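Long-range contacts in nitrogenase molybdenum-iron protein alpha chain (Clostridium pasteurianum, PDB 4WES), which forms, with the beta chain, the molybdenum-iron component of nitrogenase, which reduces dinitrogen to ammonium on its iron-sulfur-molybdenum cluster with electrons passed through the [8Fe-7S] cluster: residues A39-V44 against K385-S390; A56-V61 against H186-N191; V70-G75 against A137-Y142; A143-G148 against E175-V180; D153-A158 against V169-C174. All blocks are in the same frame, centred on the assembly; numbering follows the deposited sequence.

Contact 1: A39-V44 against K385-S390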
# COMPACT_ATOMS: atom_id res chain seq x y z
N ALA A 39 -10.17 -11.85 -47.15
CA ALA A 39 -9.49 -11.07 -46.12
C ALA A 39 -9.38 -9.63 -46.57
O ALA A 39 -9.56 -9.31 -47.75
CB ALA A 39 -8.12 -11.66 -45.86
N ASN A 40 -9.08 -8.74 -45.63
CA ASN A 40 -8.87 -7.33 -45.94
C ASN A 40 -10.06 -6.70 -46.65
O ASN A 40 -9.91 -5.92 -47.57
CB ASN A 40 -7.56 -7.17 -46.74
CG ASN A 40 -7.16 -5.71 -46.95
OD1 ASN A 40 -6.59 -5.36 -48.04
ND2 ASN A 40 -7.40 -4.88 -46.00
N THR A 41 -11.26 -7.04 -46.18
CA THR A 41 -12.48 -6.37 -46.58
C THR A 41 -13.03 -5.61 -45.39
O THR A 41 -12.55 -5.73 -44.26
CB THR A 41 -13.52 -7.35 -47.12
OG1 THR A 41 -13.94 -8.23 -46.09
CG2 THR A 41 -12.98 -8.19 -48.28
N ARG A 42 -14.08 -4.83 -45.61
CA ARG A 42 -14.64 -4.01 -44.56
C ARG A 42 -15.15 -4.86 -43.40
O ARG A 42 -15.51 -6.04 -43.55
CB ARG A 42 -15.78 -3.13 -45.11
CG ARG A 42 -17.04 -3.89 -45.48
CD ARG A 42 -18.18 -2.94 -45.74
NE ARG A 42 -18.08 -2.27 -47.01
CZ ARG A 42 -19.04 -1.52 -47.55
NH1 ARG A 42 -20.19 -1.35 -46.91
NH2 ARG A 42 -18.86 -0.96 -48.74
N THR A 43 -15.15 -4.28 -42.22
CA THR A 43 -15.75 -4.90 -41.06
C THR A 43 -17.26 -4.84 -41.19
O THR A 43 -17.82 -3.81 -41.57
CB THR A 43 -15.36 -4.15 -39.78
OG1 THR A 43 -13.94 -3.90 -39.81
CG2 THR A 43 -15.73 -4.93 -38.56
N VAL A 44 -17.96 -5.92 -40.85
CA VAL A 44 -19.42 -5.85 -40.78
C VAL A 44 -19.82 -4.98 -39.58
O VAL A 44 -19.40 -5.24 -38.46
CB VAL A 44 -20.03 -7.26 -40.61
CG1 VAL A 44 -21.54 -7.15 -40.49
CG2 VAL A 44 -19.66 -8.16 -41.77
N LYS A 385 -8.03 -9.21 -55.65
CA LYS A 385 -8.95 -8.23 -56.18
C LYS A 385 -8.85 -6.96 -55.37
O LYS A 385 -8.86 -6.98 -54.18
CB LYS A 385 -10.38 -8.74 -56.03
CG LYS A 385 -10.68 -10.00 -56.84
CD LYS A 385 -11.49 -11.00 -56.02
CE LYS A 385 -11.16 -12.42 -56.43
NZ LYS A 385 -11.46 -13.39 -55.34
N ILE A 386 -8.85 -5.84 -56.05
CA ILE A 386 -8.76 -4.57 -55.41
C ILE A 386 -10.12 -4.22 -54.82
O ILE A 386 -11.08 -4.09 -55.53
CB ILE A 386 -8.38 -3.50 -56.43
CG1 ILE A 386 -7.14 -3.94 -57.25
CG2 ILE A 386 -8.15 -2.16 -55.73
CD1 ILE A 386 -6.65 -2.92 -58.26
N ASP A 387 -10.21 -4.05 -53.51
CA ASP A 387 -11.48 -3.88 -52.87
C ASP A 387 -11.83 -2.37 -52.80
O ASP A 387 -10.96 -1.49 -52.64
CB ASP A 387 -11.30 -4.53 -51.50
CG ASP A 387 -12.42 -4.31 -50.61
OD1 ASP A 387 -13.21 -5.23 -50.45
OD2 ASP A 387 -12.46 -3.21 -50.06
N ALA A 388 -13.10 -2.03 -52.95
CA ALA A 388 -13.52 -0.63 -53.00
C ALA A 388 -13.20 0.19 -51.73
O ALA A 388 -12.93 1.40 -51.78
CB ALA A 388 -15.00 -0.55 -53.32
N ASP A 389 -13.22 -0.47 -50.58
CA ASP A 389 -12.99 0.24 -49.32
C ASP A 389 -11.51 0.54 -49.03
O ASP A 389 -11.22 1.30 -48.10
CB ASP A 389 -13.62 -0.55 -48.18
CG ASP A 389 -15.12 -0.59 -48.31
OD1 ASP A 389 -15.71 0.48 -48.44
OD2 ASP A 389 -15.69 -1.68 -48.34
N SER A 390 -10.60 -0.01 -49.83
CA SER A 390 -9.17 0.32 -49.70
C SER A 390 -8.55 0.88 -50.99
O SER A 390 -7.36 1.13 -51.04
CB SER A 390 -8.37 -0.89 -49.21
OG SER A 390 -8.77 -1.25 -47.91
O HOH W 1 -6.76 -2.30 -46.34
O HOH W 2 -10.37 -3.32 -48.31
O HOH W 3 -14.79 -4.25 -48.33
O HOH W 4 -17.39 -2.09 -50.42
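Arg42 crosses Asp389 at a slant, and nearly every atom of its side chain meets the same oxygen, OD2. CB lies 3.5 Å from Asp389 OD2. CG and CD follow a little farther off, at van der Waals range. A bend at chi3 (76°) then brings NE round to donate to Asp389 OD2 at 2.8 Å, N-H...O angle 152°, the main bond of the salt bridge. Arg42 CZ is 3.4 Å from Asp389 OD2, and NH2 adds only a weak second bond to that oxygen, 3.3 Å long. The guanidinium and carboxylate planes are 64° apart, and NE stands above the carboxylate plane, so the pair is not the flat two-pronged kind. One water joins Arg42 NH2 to Asp389 OD2; another binds Arg42 N, Asp387 OD1 and Asp389 OD2. Asp387 OD2 accepts from Asp389 N at 2.9 Å, which makes an Asx turn. A third water links Asn40 O to Ser390 OG. The contact thus joins two loops at the surface: 39-44 runs between strand 25-27 and helix 54-63, where Arg51 binds Thr41 O, and 385-390 between helices 372-376 and 411-419, with Thr72 of the beta chain packed on Asp389.

Contact 2: A56-V61 against H186-N191. With ICS (iron-sulfur-molybdenum cluster with interstitial carbon), chain F.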
# COMPACT_ATOMS: atom_id res chain seq x y z
N ALA A 56 -4.14 4.18 -35.93
CA ALA A 56 -3.42 3.24 -35.08
C ALA A 56 -2.28 2.59 -35.85
O ALA A 56 -1.15 2.52 -35.39
CB ALA A 56 -4.39 2.20 -34.53
N GLY A 57 -2.58 2.10 -37.07
CA GLY A 57 -1.57 1.41 -37.84
C GLY A 57 -0.39 2.29 -38.25
O GLY A 57 0.75 1.82 -38.36
N CYS A 58 -0.65 3.56 -38.46
CA CYS A 58 0.40 4.51 -38.91
C CYS A 58 1.15 5.13 -37.73
O CYS A 58 2.37 4.94 -37.58
CB CYS A 58 -0.28 5.59 -39.74
SG CYS A 58 0.91 6.75 -40.49
N LYS A 59 0.45 5.85 -36.85
CA LYS A 59 1.07 6.51 -35.72
C LYS A 59 1.37 5.54 -34.59
O LYS A 59 2.46 5.51 -34.03
CB LYS A 59 0.20 7.67 -35.24
CG LYS A 59 0.84 8.64 -34.25
CD LYS A 59 0.85 8.21 -32.80
CE LYS A 59 1.39 9.34 -31.95
NZ LYS A 59 1.45 9.03 -30.50
N GLY A 60 0.34 4.79 -34.19
CA GLY A 60 0.50 3.94 -33.02
C GLY A 60 1.45 2.78 -33.23
O GLY A 60 2.06 2.31 -32.26
N VAL A 61 1.56 2.31 -34.47
CA VAL A 61 2.27 1.08 -34.79
C VAL A 61 3.59 1.36 -35.49
O VAL A 61 4.66 1.18 -34.91
CB VAL A 61 1.36 0.08 -35.56
CG1 VAL A 61 2.16 -1.11 -36.05
CG2 VAL A 61 0.19 -0.34 -34.67
N HIS A 186 -0.38 1.08 -41.99
CA HIS A 186 0.95 0.59 -42.31
C HIS A 186 1.37 1.09 -43.68
O HIS A 186 2.50 1.57 -43.88
CB HIS A 186 1.00 -0.94 -42.42
CG HIS A 186 0.55 -1.69 -41.21
ND1 HIS A 186 0.09 -2.99 -41.32
CD2 HIS A 186 0.51 -1.36 -39.90
CE1 HIS A 186 -0.19 -3.42 -40.11
NE2 HIS A 186 0.03 -2.46 -39.24
N HIS A 187 0.46 0.95 -44.65
CA HIS A 187 0.80 1.29 -46.04
C HIS A 187 1.11 2.80 -46.14
O HIS A 187 2.09 3.21 -46.76
CB HIS A 187 -0.36 0.89 -46.93
CG HIS A 187 -0.03 0.88 -48.38
ND1 HIS A 187 -0.81 0.21 -49.29
CD2 HIS A 187 0.99 1.40 -49.08
CE1 HIS A 187 -0.31 0.33 -50.50
NE2 HIS A 187 0.79 1.06 -50.40
N ILE A 188 0.27 3.61 -45.51
CA ILE A 188 0.45 5.06 -45.51
C ILE A 188 1.78 5.41 -44.86
O ILE A 188 2.54 6.27 -45.38
CB ILE A 188 -0.75 5.72 -44.79
CG1 ILE A 188 -2.02 5.57 -45.64
CG2 ILE A 188 -0.48 7.21 -44.52
CD1 ILE A 188 -3.32 5.76 -44.87
N ALA A 189 2.14 4.79 -43.75
CA ALA A 189 3.42 5.05 -43.12
C ALA A 189 4.56 4.65 -44.04
O ALA A 189 5.55 5.39 -44.18
CB ALA A 189 3.53 4.32 -41.79
N ASN A 190 4.48 3.46 -44.62
CA ASN A 190 5.57 2.97 -45.45
C ASN A 190 5.86 3.89 -46.62
O ASN A 190 7.01 4.08 -47.00
CB ASN A 190 5.29 1.56 -46.01
CG ASN A 190 5.63 0.40 -45.06
OD1 ASN A 190 6.36 -0.50 -45.45
ND2 ASN A 190 5.12 0.43 -43.83
N ASN A 191 4.82 4.45 -47.22
CA ASN A 191 5.00 5.29 -48.41
C ASN A 191 5.90 6.47 -48.07
O ASN A 191 6.86 6.77 -48.79
CB ASN A 191 3.68 5.79 -48.94
CG ASN A 191 2.88 4.73 -49.63
OD1 ASN A 191 3.39 3.65 -49.98
ND2 ASN A 191 1.60 5.03 -49.86
FE1 ICS F . 3.04 -6.51 -37.48
MO1 ICS F . -0.98 -5.43 -31.91
FE2 ICS F . 0.99 -5.11 -36.53
FE3 ICS F . 3.05 -5.70 -34.93
FE4 ICS F . 1.41 -7.62 -35.77
FE5 ICS F . -0.11 -7.22 -33.72
FE6 ICS F . -0.47 -4.71 -34.44
FE7 ICS F . 1.51 -5.32 -32.89
CX ICS F . 1.07 -5.99 -34.74
S1A ICS F . 0.81 -6.92 -37.88
S1B ICS F . -2.08 -6.13 -33.85
S2A ICS F . 3.12 -4.36 -36.79
S2B ICS F . -0.65 -3.62 -36.33
S3A ICS F . 0.19 -9.19 -34.77
S3B ICS F . 0.19 -3.52 -32.69
S4A ICS F . 3.70 -7.75 -35.65
S4B ICS F . 0.74 -7.00 -31.66
S5A ICS F . 3.68 -4.97 -32.92
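Gly57 is where helix 54-63 comes closest to His186 on helix 182-196: their CA atoms are 5.2 Å apart, an approach eased by the missing side chain. Gly57 O lies at the edge of the imidazole, 3.5 Å from His186 CD2. One residue on, Cys58 has SG anti to its backbone N (chi1 -175°), which lays the sulfur against Ala189 CB at 3.8 Å, with Ile188 CG2 slightly farther away. At the end of the wider, pi-type turn 56-61, Val61 points toward the other helix and brings CG1 obliquely to the imidazole, 4.1 Å from His186 NE2. Both its methyls also meet the metal cluster: CG1 is 3.5 Å from S2A and CG2 3.7 Å from S3B. Two neighbouring rim atoms of the imidazole are engaged: CD2 faces Gly57 O and NE2 lies 3.2 Å from S2B, both partners in the ring plane. At the backbone of the same residue, His186 O takes both Asn190 N and Asn190 ND2. The axes of the two short segments are 7.7 Å apart, and their directions differ by 62°. The arrangement forms one wall of the FeMo-cofactor site, with Val61 and His186 lining the sulfide S2B that bridges the irons FE2 and FE6, while Cys262 and His482 are the cluster's protein ligands.

Contact 3: V70-G75 against A137-Y142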
# COMPACT_ATOMS: atom_id res chain seq x y z
N VAL A 70 9.50 13.73 -32.70
CA VAL A 70 8.28 14.13 -31.97
C VAL A 70 7.07 13.85 -32.85
O VAL A 70 6.95 14.39 -33.93
CB VAL A 70 8.34 15.61 -31.52
CG1 VAL A 70 6.97 16.09 -31.07
CG2 VAL A 70 9.36 15.77 -30.42
N HIS A 71 6.19 12.97 -32.37
CA HIS A 71 5.01 12.56 -33.13
C HIS A 71 3.78 13.31 -32.64
O HIS A 71 3.32 13.09 -31.53
CB HIS A 71 4.79 11.04 -32.98
CG HIS A 71 5.98 10.24 -33.39
ND1 HIS A 71 6.34 10.04 -34.69
CD2 HIS A 71 6.88 9.59 -32.62
CE1 HIS A 71 7.44 9.31 -34.71
NE2 HIS A 71 7.77 9.01 -33.47
N ILE A 72 3.29 14.24 -33.46
CA ILE A 72 2.15 15.08 -33.09
C ILE A 72 0.88 14.56 -33.73
O ILE A 72 0.76 14.54 -34.96
CB ILE A 72 2.36 16.56 -33.49
CG1 ILE A 72 3.68 17.11 -32.92
CG2 ILE A 72 1.16 17.38 -33.02
CD1 ILE A 72 3.97 18.55 -33.35
N THR A 73 -0.07 14.13 -32.90
CA THR A 73 -1.38 13.76 -33.41
C THR A 73 -2.20 15.03 -33.65
O THR A 73 -2.41 15.80 -32.72
CB THR A 73 -2.12 12.87 -32.40
OG1 THR A 73 -1.31 11.70 -32.17
CG2 THR A 73 -3.50 12.52 -32.87
N HIS A 74 -2.63 15.20 -34.89
CA HIS A 74 -3.50 16.33 -35.21
C HIS A 74 -4.96 15.85 -35.11
O HIS A 74 -5.46 15.19 -36.02
CB HIS A 74 -3.18 16.91 -36.59
CG HIS A 74 -3.95 18.15 -36.89
ND1 HIS A 74 -4.17 19.15 -35.97
CD2 HIS A 74 -4.56 18.52 -38.04
CE1 HIS A 74 -4.85 20.11 -36.57
NE2 HIS A 74 -5.08 19.76 -37.82
N GLY A 75 -5.58 16.11 -33.97
CA GLY A 75 -6.91 15.56 -33.71
C GLY A 75 -7.33 15.96 -32.33
O GLY A 75 -6.59 16.63 -31.61
N ALA A 137 14.99 15.23 -33.89
CA ALA A 137 15.56 14.92 -35.18
C ALA A 137 14.61 15.27 -36.32
O ALA A 137 15.01 15.59 -37.43
CB ALA A 137 15.95 13.46 -35.23
N ALA A 138 13.31 15.12 -36.04
CA ALA A 138 12.22 15.31 -37.01
C ALA A 138 10.94 15.41 -36.23
O ALA A 138 10.89 15.04 -35.06
CB ALA A 138 12.16 14.17 -38.01
N ILE A 139 9.91 15.89 -36.90
CA ILE A 139 8.55 15.95 -36.37
C ILE A 139 7.64 15.22 -37.32
O ILE A 139 7.76 15.36 -38.54
CB ILE A 139 8.11 17.41 -36.15
CG1 ILE A 139 8.99 18.04 -35.05
CG2 ILE A 139 6.61 17.50 -35.82
CD1 ILE A 139 8.83 19.54 -34.88
N GLY A 140 6.73 14.40 -36.77
CA GLY A 140 5.66 13.81 -37.56
C GLY A 140 4.33 14.46 -37.20
O GLY A 140 4.10 14.84 -36.05
N VAL A 141 3.44 14.56 -38.19
CA VAL A 141 2.09 15.06 -38.03
C VAL A 141 1.14 14.00 -38.54
O VAL A 141 1.26 13.59 -39.70
CB VAL A 141 1.86 16.32 -38.85
CG1 VAL A 141 0.41 16.77 -38.69
CG2 VAL A 141 2.84 17.40 -38.44
N TYR A 142 0.20 13.56 -37.70
CA TYR A 142 -0.63 12.41 -38.01
C TYR A 142 -2.09 12.83 -38.05
O TYR A 142 -2.62 13.32 -37.04
CB TYR A 142 -0.41 11.30 -36.96
CG TYR A 142 1.04 10.88 -36.95
CD1 TYR A 142 1.51 9.89 -37.78
CD2 TYR A 142 1.94 11.53 -36.16
CE1 TYR A 142 2.86 9.57 -37.82
CE2 TYR A 142 3.30 11.26 -36.20
CZ TYR A 142 3.75 10.26 -37.04
OH TYR A 142 5.10 9.96 -37.11
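His71 and Tyr142 stand on the same face of the sheet and meet rim to rim, planes 53° apart, neither ring over the other. A hydrogen bond of 2.7 Å joins His71 ND1 to Tyr142 OH, with the hydroxyl near the imidazole plane. Tyr142 CG is anti to its carbonyl carbon (chi1 -60°), and the ring runs back beside its own strand, where Gly140 puts no side chain beneath the hydroxyl. One long edge of the phenol leans on the partner strand: CE2 touches His71 CB at 3.6 Å and CD2 comes 3.4 Å from Ile72 O. His71 NE2 is held by Ile66 O, so both imidazole nitrogens have partners. On the other face Ile72 CD1 lies against Ile139 CG2 at 3.8 Å, while Val141 CG1 touches His74 CB. Between these two layers of side chains the parallel strands, turned by 21°, share five backbone bonds, the middle one from Ile72 N to Gly140 O at 2.8 Å. Strand 69-74 continues the four-stranded parallel sheet toward strand 106-107, and strand 138-143 toward 169-172. Helix 54-63 packs on the side of His71 and Tyr142 through Lys59 and Met63, and helices 120-134 and 154-165 on the side of Ile72 and Val141.

Contact 4: A143-G148 against E175-V180. With CLF (Fe(8)-S(7) cluster), chain H.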
# COMPACT_ATOMS: atom_id res chain seq x y z
N ALA A 143 -2.74 12.63 -39.19
CA ALA A 143 -4.16 12.94 -39.30
C ALA A 143 -5.02 11.93 -38.51
O ALA A 143 -4.65 10.78 -38.33
CB ALA A 143 -4.60 12.96 -40.76
N THR A 144 -6.18 12.42 -38.12
CA THR A 144 -7.20 11.67 -37.42
C THR A 144 -8.54 11.93 -38.14
O THR A 144 -8.61 12.77 -39.03
CB THR A 144 -7.30 12.09 -35.95
OG1 THR A 144 -7.66 13.46 -35.90
CG2 THR A 144 -6.02 11.81 -35.22
N CYS A 145 -9.61 11.24 -37.71
CA CYS A 145 -10.91 11.33 -38.38
C CYS A 145 -11.33 12.71 -38.92
O CYS A 145 -11.75 12.77 -40.08
CB CYS A 145 -12.00 10.74 -37.48
SG CYS A 145 -11.97 8.94 -37.39
N PRO A 146 -11.29 13.79 -38.12
CA PRO A 146 -11.86 15.04 -38.65
C PRO A 146 -11.01 15.79 -39.68
O PRO A 146 -11.52 16.69 -40.33
CB PRO A 146 -12.04 15.91 -37.42
CG PRO A 146 -11.47 15.19 -36.29
CD PRO A 146 -10.93 13.90 -36.70
N VAL A 147 -9.71 15.48 -39.78
CA VAL A 147 -8.74 16.38 -40.39
C VAL A 147 -9.02 16.70 -41.87
O VAL A 147 -9.10 17.86 -42.27
CB VAL A 147 -7.32 15.79 -40.23
CG1 VAL A 147 -6.31 16.53 -41.09
CG2 VAL A 147 -6.93 15.82 -38.78
N GLY A 148 -9.14 15.68 -42.71
CA GLY A 148 -9.45 15.95 -44.12
C GLY A 148 -10.81 16.60 -44.28
O GLY A 148 -10.97 17.55 -45.09
N GLU A 175 -6.14 9.32 -41.51
CA GLU A 175 -7.48 9.43 -40.93
C GLU A 175 -8.07 8.05 -40.67
O GLU A 175 -7.98 7.16 -41.49
CB GLU A 175 -8.42 10.22 -41.83
CG GLU A 175 -8.13 11.69 -41.99
CD GLU A 175 -7.12 12.08 -43.06
OE1 GLU A 175 -7.13 13.29 -43.39
OE2 GLU A 175 -6.34 11.24 -43.56
N GLY A 176 -8.73 7.90 -39.51
CA GLY A 176 -9.07 6.56 -39.05
C GLY A 176 -9.97 5.76 -39.90
O GLY A 176 -9.86 4.53 -39.92
N TYR A 177 -10.86 6.41 -40.64
CA TYR A 177 -11.82 5.69 -41.48
C TYR A 177 -11.25 5.17 -42.80
O TYR A 177 -11.93 4.43 -43.51
CB TYR A 177 -13.02 6.56 -41.79
CG TYR A 177 -12.62 7.88 -42.45
CD1 TYR A 177 -12.29 7.95 -43.78
CD2 TYR A 177 -12.54 9.04 -41.70
CE1 TYR A 177 -11.92 9.13 -44.38
CE2 TYR A 177 -12.16 10.23 -42.27
CZ TYR A 177 -11.84 10.28 -43.62
OH TYR A 177 -11.47 11.48 -44.16
N LYS A 178 -9.99 5.52 -43.10
CA LYS A 178 -9.37 5.06 -44.32
C LYS A 178 -9.07 3.57 -44.27
O LYS A 178 -8.75 3.01 -43.23
CB LYS A 178 -8.13 5.86 -44.62
CG LYS A 178 -8.52 7.29 -44.97
CD LYS A 178 -7.36 8.14 -45.37
CE LYS A 178 -7.84 9.48 -45.93
NZ LYS A 178 -6.68 10.36 -46.18
N GLY A 179 -9.21 2.91 -45.42
CA GLY A 179 -9.14 1.48 -45.44
C GLY A 179 -10.19 0.86 -44.53
O GLY A 179 -11.31 1.37 -44.40
N VAL A 180 -9.84 -0.27 -43.94
CA VAL A 180 -10.77 -1.11 -43.20
C VAL A 180 -10.26 -1.55 -41.83
O VAL A 180 -10.94 -2.30 -41.15
CB VAL A 180 -11.18 -2.36 -44.01
CG1 VAL A 180 -11.88 -1.94 -45.29
CG2 VAL A 180 -10.00 -3.24 -44.36
FE1 CLF H . -10.62 8.20 -35.66
FE2 CLF H . -10.91 6.92 -33.54
FE3 CLF H . -8.74 6.22 -35.10
FE4 CLF H . -8.86 8.57 -33.75
S1 CLF H . -11.10 9.39 -33.66
S2A CLF H . -10.99 5.90 -35.58
S4A CLF H . -8.75 6.49 -32.84
S3A CLF H . -8.31 8.34 -35.99
FE5 CLF H . -9.36 10.25 -30.79
FE6 CLF H . -12.55 11.81 -31.48
FE7 CLF H . -11.72 10.21 -29.40
FE8 CLF H . -12.06 8.71 -31.61
S2B CLF H . -10.60 12.01 -30.28
S3B CLF H . -13.67 9.97 -30.63
S4B CLF H . -10.43 8.39 -29.99
O HOH W 5 -11.05 13.62 -42.49
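Glu175 and Ala143 form part of the tight side of this contact: the flat end of the glutamate lies on the methyl, CD 3.5 Å from Ala143 CB. A bend at chi2 (85°) turns CD that way, while CG presses on Thr144 O at 3.2 Å, the same oxygen that accepts Val147 N. Nearby, Gly176 passes close to Cys145, whose SG binds the iron FE1 of the [8Fe-7S] cluster at 2.3 Å. Gly176 N in turn lies 3.6 Å from the cluster sulfide S3A. Tyr177 sets the edge of its ring, in plane, to Cys145 O, with CE2 3.4 Å away, and Leu107 of the beta chain packs on both residues. Glu175 N is buried with no partner. No clear direct hydrogen bond crosses between the two segments. Toward exposed Gly148 the joining is looser, and one water bridges Cys145 O and Tyr177 OH, donating to Cys145 O at 2.6 Å. Within the type I turn 175-178, Lys178 NZ forms a salt bridge with Glu175 OE2, 2.8 Å, from above the carboxylate plane. This pairing would offset the charge of the buried carboxylate, and the water bond to Cys145 O falls on the backbone of the iron ligand, not on its sulfur.

Contact 5: D153-A158 against V169-C174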
# COMPACT_ATOMS: atom_id res chain seq x y z
N ASP A 153 -5.00 20.97 -44.64
CA ASP A 153 -3.95 20.43 -45.51
C ASP A 153 -2.67 20.30 -44.69
O ASP A 153 -1.81 21.22 -44.64
CB ASP A 153 -3.76 21.28 -46.75
CG ASP A 153 -2.71 20.71 -47.71
OD1 ASP A 153 -2.00 19.78 -47.33
OD2 ASP A 153 -2.61 21.20 -48.86
N ILE A 154 -2.51 19.15 -44.05
CA ILE A 154 -1.37 18.97 -43.16
C ILE A 154 -0.07 18.84 -43.93
O ILE A 154 1.01 19.15 -43.40
CB ILE A 154 -1.56 17.80 -42.18
CG1 ILE A 154 -1.67 16.45 -42.89
CG2 ILE A 154 -2.76 18.07 -41.28
CD1 ILE A 154 -1.54 15.23 -41.97
N LEU A 155 -0.13 18.39 -45.17
CA LEU A 155 1.08 18.30 -45.99
C LEU A 155 1.67 19.72 -46.17
O LEU A 155 2.89 19.92 -46.03
CB LEU A 155 0.77 17.68 -47.37
CG LEU A 155 1.90 17.32 -48.30
CD1 LEU A 155 2.66 16.11 -47.84
CD2 LEU A 155 1.39 17.05 -49.70
N ALA A 156 0.83 20.67 -46.52
CA ALA A 156 1.27 22.04 -46.72
C ALA A 156 1.75 22.70 -45.43
O ALA A 156 2.77 23.40 -45.41
CB ALA A 156 0.16 22.83 -47.38
N VAL A 157 1.02 22.47 -44.32
CA VAL A 157 1.46 22.99 -43.04
C VAL A 157 2.85 22.47 -42.68
O VAL A 157 3.73 23.22 -42.25
CB VAL A 157 0.46 22.68 -41.91
CG1 VAL A 157 1.00 23.14 -40.57
CG2 VAL A 157 -0.86 23.34 -42.19
N ALA A 158 3.04 21.16 -42.87
CA ALA A 158 4.34 20.54 -42.56
C ALA A 158 5.46 21.12 -43.40
O ALA A 158 6.55 21.41 -42.89
CB ALA A 158 4.23 19.04 -42.76
N VAL A 169 9.75 17.63 -41.37
CA VAL A 169 8.41 17.48 -40.81
C VAL A 169 7.67 16.59 -41.77
O VAL A 169 7.52 16.92 -42.95
CB VAL A 169 7.69 18.82 -40.60
CG1 VAL A 169 6.38 18.61 -39.88
CG2 VAL A 169 8.56 19.79 -39.79
N HIS A 170 7.18 15.46 -41.28
CA HIS A 170 6.54 14.45 -42.13
C HIS A 170 5.07 14.34 -41.81
O HIS A 170 4.70 14.03 -40.67
CB HIS A 170 7.18 13.09 -41.94
CG HIS A 170 8.66 13.11 -42.22
ND1 HIS A 170 9.15 13.41 -43.46
CD2 HIS A 170 9.73 12.85 -41.44
CE1 HIS A 170 10.47 13.33 -43.43
NE2 HIS A 170 10.85 13.02 -42.22
N ALA A 171 4.24 14.60 -42.81
CA ALA A 171 2.78 14.47 -42.68
C ALA A 171 2.30 13.09 -43.12
O ALA A 171 2.74 12.55 -44.12
CB ALA A 171 2.08 15.56 -43.49
N PHE A 172 1.30 12.57 -42.40
CA PHE A 172 0.70 11.28 -42.71
C PHE A 172 -0.80 11.42 -42.71
O PHE A 172 -1.40 11.73 -41.67
CB PHE A 172 1.10 10.23 -41.66
CG PHE A 172 2.58 9.98 -41.58
CD1 PHE A 172 3.40 10.78 -40.82
CD2 PHE A 172 3.16 8.94 -42.29
CE1 PHE A 172 4.77 10.58 -40.75
CE2 PHE A 172 4.53 8.70 -42.22
CZ PHE A 172 5.34 9.53 -41.47
N SER A 173 -1.44 11.15 -43.87
CA SER A 173 -2.89 11.25 -43.98
C SER A 173 -3.52 9.92 -43.62
O SER A 173 -4.03 9.21 -44.47
CB SER A 173 -3.29 11.69 -45.36
OG SER A 173 -2.98 13.06 -45.56
N CYS A 174 -3.46 9.61 -42.33
CA CYS A 174 -3.94 8.35 -41.75
C CYS A 174 -5.24 8.50 -40.98
O CYS A 174 -5.46 7.87 -39.95
CB CYS A 174 -2.85 7.71 -40.91
SG CYS A 174 -2.18 8.78 -39.62
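Ile154 O accepts the helical bond from Ala158 N at 2.9 Å and is also packed by the methyl of Ala171, CB 3.7 Å away. That methyl is the middle of the contact: it points toward the helix and is touched as well by Leu155 CA, by Ile154 CG1 at 3.9 Å and by Ala158 CB. Ile154 has CG1 between its backbone N and carbonyl carbon (chi1 64°), and from there CD1 comes 3.5 Å from Phe172 O. At the other end Ala158 CB meets Val169 CG1 at 3.6 Å. Small side chains on both sides let the helix lie near the strand, axes 7.6 Å apart and directions almost exactly antiparallel at 177°. Helix 154-165 is the main helix of the beta-alpha-beta connection from strand 138-143 to its parallel neighbour 169-172, the outermost strand of this sheet within the chain. Asp153 is its N-cap: OD1 takes Ala156 N at 3.1 Å, the donor standing well above the carboxylate plane. Past the strand the chain bends in an inverse gamma turn centred on Ser173, closed by a weak bond from Cys174 N to Phe172 O. Val157 packs on helix 120-134, while the Phe172 ring, on the far side of the strand, meets that of Tyr142.

In the fold
Contacts 3 and 5 share one parallel sheet: strands 138-143 and 169-172 are neighbours, bonded from His170 N to Ile139 O at 2.8 Å, and the contact centres are 9 Å apart. In contact 4 the segments that follow strands 138-143 and 169-172 lead on to the [8Fe-7S] cluster, with Thr144 OG1 bonded to His74 O of contact 3. Contact 2 lies across the sheet's Tyr142 and Phe172 side, where Cys58 SG touches Phe172 CD2 at 3.6 Å, and its other side lines the molybdenum cluster. Its Gly57 is about 9 Å from the [8Fe-7S] cluster. Contact 1 closes the chain loop that contains all the others and touches contact 4 through Val180.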